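Local coordinates for protein putative transcriptional regulator, LysR family (Vibrio parahaemolyticus, PDB 3OXN) that probably regulates transcription as a DNA-binding protein of the LysR family, of which this chain is the predicted substrate-binding domain, at residues A[46-51]-A[208-213]. Residues are numbered along the deposited sequence; the frame is centred on the assembly and turned at random.
Sequences PNVSFN and QEWLRS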
loop_
_atom_site.group_PDB
_atom_site.type_symbol
_atom_site.label_atom_id
_atom_site.label_comp_id
_atom_site.label_asym_id
_atom_site.label_seq_id
_atom_site.Cartn_x
_atom_site.Cartn_y
_atom_site.Cartn_z
ATOM N N PRO A 46 8.185 24.173 -3.598
ATOM C CA PRO A 46 9.375 23.523 -3.018
ATOM C C PRO A 46 9.329 23.285 -1.501
ATOM O O PRO A 46 9.820 22.254 -1.034
ATOM C CB PRO A 46 10.499 24.501 -3.358
ATOM C CG PRO A 46 10.031 25.165 -4.616
ATOM C CD PRO A 46 8.541 25.268 -4.522
ATOM N N ASN A 47 8.765 24.218 -0.741
ATOM C CA ASN A 47 8.743 24.096 0.722
ATOM C C ASN A 47 7.684 23.138 1.236
ATOM O O ASN A 47 7.715 22.723 2.393
ATOM C CB ASN A 47 8.493 25.454 1.369
ATOM C CG ASN A 47 9.691 26.365 1.294
ATOM O OD1 ASN A 47 10.048 27.015 2.286
ATOM N ND2 ASN A 47 10.325 26.425 0.114
ATOM N N VAL A 48 6.737 22.816 0.366
ATOM C CA VAL A 48 5.538 22.077 0.730
ATOM C C VAL A 48 5.911 20.704 1.291
ATOM O O VAL A 48 6.972 20.163 0.963
ATOM C CB VAL A 48 4.608 21.949 -0.506
ATOM C CG1 VAL A 48 4.821 20.612 -1.223
ATOM C CG2 VAL A 48 3.168 22.134 -0.109
ATOM N N SER A 49 5.045 20.158 2.145
ATOM C CA SER A 49 5.280 18.877 2.815
ATOM C C SER A 49 4.032 17.971 2.755
ATOM O O SER A 49 2.908 18.438 2.941
ATOM C CB SER A 49 5.676 19.147 4.262
ATOM O OG SER A 49 5.921 17.955 4.985
ATOM N N PHE A 50 4.224 16.679 2.504
ATOM C CA PHE A 50 3.090 15.767 2.322
ATOM C C PHE A 50 2.943 14.626 3.329
ATOM O O PHE A 50 3.913 13.991 3.740
ATOM C CB PHE A 50 3.114 15.176 0.919
ATOM C CG PHE A 50 2.378 15.992 -0.079
ATOM C CD1 PHE A 50 1.004 15.907 -0.171
ATOM C CD2 PHE A 50 3.049 16.849 -0.914
ATOM C CE1 PHE A 50 0.312 16.652 -1.086
ATOM C CE2 PHE A 50 2.367 17.602 -1.820
ATOM C CZ PHE A 50 0.993 17.500 -1.912
ATOM N N ASN A 51 1.700 14.356 3.696
ATOM C CA ASN A 51 1.405 13.238 4.569
ATOM C C ASN A 51 0.300 12.338 4.021
ATOM O O ASN A 51 -0.884 12.635 4.163
ATOM C CB ASN A 51 1.039 13.720 5.966
ATOM C CG ASN A 51 1.208 12.634 7.001
ATOM O OD1 ASN A 51 2.020 11.733 6.822
ATOM N ND2 ASN A 51 0.444 12.706 8.083
ATOM N N GLN A 208 -5.722 24.877 0.338
ATOM C CA GLN A 208 -6.495 23.706 -0.051
ATOM C C GLN A 208 -7.128 23.897 -1.433
ATOM O O GLN A 208 -7.160 22.965 -2.236
ATOM C CB GLN A 208 -7.562 23.365 1.000
ATOM C CG GLN A 208 -7.030 23.094 2.418
ATOM C CD GLN A 208 -6.044 21.918 2.504
ATOM O OE1 GLN A 208 -6.030 21.038 1.641
ATOM N NE2 GLN A 208 -5.221 21.904 3.557
ATOM N N GLU A 209 -7.630 25.095 -1.724
ATOM C CA GLU A 209 -8.180 25.349 -3.051
ATOM C C GLU A 209 -7.055 25.181 -4.048
ATOM O O GLU A 209 -7.283 24.828 -5.198
ATOM C CB GLU A 209 -8.770 26.752 -3.170
ATOM C CG GLU A 209 -10.088 26.985 -2.451
ATOM C CD GLU A 209 -10.437 28.476 -2.350
ATOM O OE1 GLU A 209 -9.582 29.315 -2.722
ATOM O OE2 GLU A 209 -11.561 28.810 -1.900
ATOM N N TRP A 210 -5.829 25.427 -3.607
ATOM C CA TRP A 210 -4.685 25.299 -4.499
ATOM C C TRP A 210 -4.306 23.835 -4.698
ATOM O O TRP A 210 -4.146 23.379 -5.827
ATOM C CB TRP A 210 -3.480 26.107 -3.988
ATOM C CG TRP A 210 -2.211 25.751 -4.704
ATOM C CD1 TRP A 210 -1.776 26.258 -5.879
ATOM C CD2 TRP A 210 -1.238 24.776 -4.305
ATOM N NE1 TRP A 210 -0.588 25.673 -6.243
ATOM C CE2 TRP A 210 -0.231 24.758 -5.289
ATOM C CE3 TRP A 210 -1.115 23.915 -3.202
ATOM C CZ2 TRP A 210 0.882 23.925 -5.217
ATOM C CZ3 TRP A 210 -0.003 23.084 -3.125
ATOM C CH2 TRP A 210 0.980 23.097 -4.125
ATOM N N LEU A 211 -4.162 23.106 -3.595
ATOM C CA LEU A 211 -3.837 21.677 -3.645
ATOM C C LEU A 211 -4.790 20.940 -4.572
ATOM O O LEU A 211 -4.360 20.201 -5.456
ATOM C CB LEU A 211 -3.902 21.038 -2.244
ATOM C CG LEU A 211 -3.112 19.750 -1.945
ATOM C CD1 LEU A 211 -3.694 19.028 -0.749
ATOM C CD2 LEU A 211 -3.070 18.809 -3.124
ATOM N N ARG A 212 -6.082 21.140 -4.355
ATOM C CA ARG A 212 -7.084 20.441 -5.132
ATOM C C ARG A 212 -6.893 20.642 -6.637
ATOM O O ARG A 212 -6.934 19.679 -7.419
ATOM C CB ARG A 212 -8.475 20.857 -4.685
ATOM C CG ARG A 212 -8.731 20.499 -3.263
ATOM C CD ARG A 212 -10.203 20.338 -3.000
ATOM N NE ARG A 212 -10.868 21.622 -2.867
ATOM C CZ ARG A 212 -10.723 22.419 -1.817
ATOM N NH1 ARG A 212 -9.930 22.059 -0.819
ATOM N NH2 ARG A 212 -11.364 23.575 -1.765
ATOM N N SER A 213 -6.648 21.892 -7.025
ATOM C CA SER A 213 -6.470 22.246 -8.430
ATOM C C SER A 213 -5.231 21.621 -9.082
ATOM O O SER A 213 -5.274 21.218 -10.256
ATOM C CB SER A 213 -6.450 23.768 -8.605
ATOM O OG SER A 213 -5.756 24.370 -7.532
#
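Trp210 directs its indole NE1 into a hydrogen bond with Glu44 OE1, at the end of helix 28-44, while the six-membered part of the ring reaches Val48. With CG anti to the backbone N (chi1 167°), the indole leaves helix 206-227 towards this loop residue, just before strand 49-54. There CZ3 of Trp210 lies 4.5 Å from CG2 of Val48, an oblique approach to the ring. The second apolar meeting lies one residue along the helix and two along segment 46-51. CD2 of Leu211 comes to 4.4 Å from CZ of Phe50, near the ring plane and at its edge. The CB of Phe50 does not aim at the helix, and it is the far end of the ring that covers the remaining distance. Even the closest CA pair, Val48 and Leu211, is 10.4 Å apart, and the segments bury just 116 Å² together, so they meet loosely, through side-chain ends alone. Phe21 of strand 20-25 is touched by both Val48 and Leu211, and Ile41 of helix 28-44 by both Val48 and Phe50, within one alpha/beta lobe of the periplasmic-binding-protein-like domain. Phe50 and Asn51 join a parallel ladder with a strand of the second subunit, and Ser49 OG is hydrogen-bonded to Met143 O of that subunit. With no hydrogen bond linking the segments, their direct contact is apolar and slight, and shared neighbours such as Phe21 largely join them.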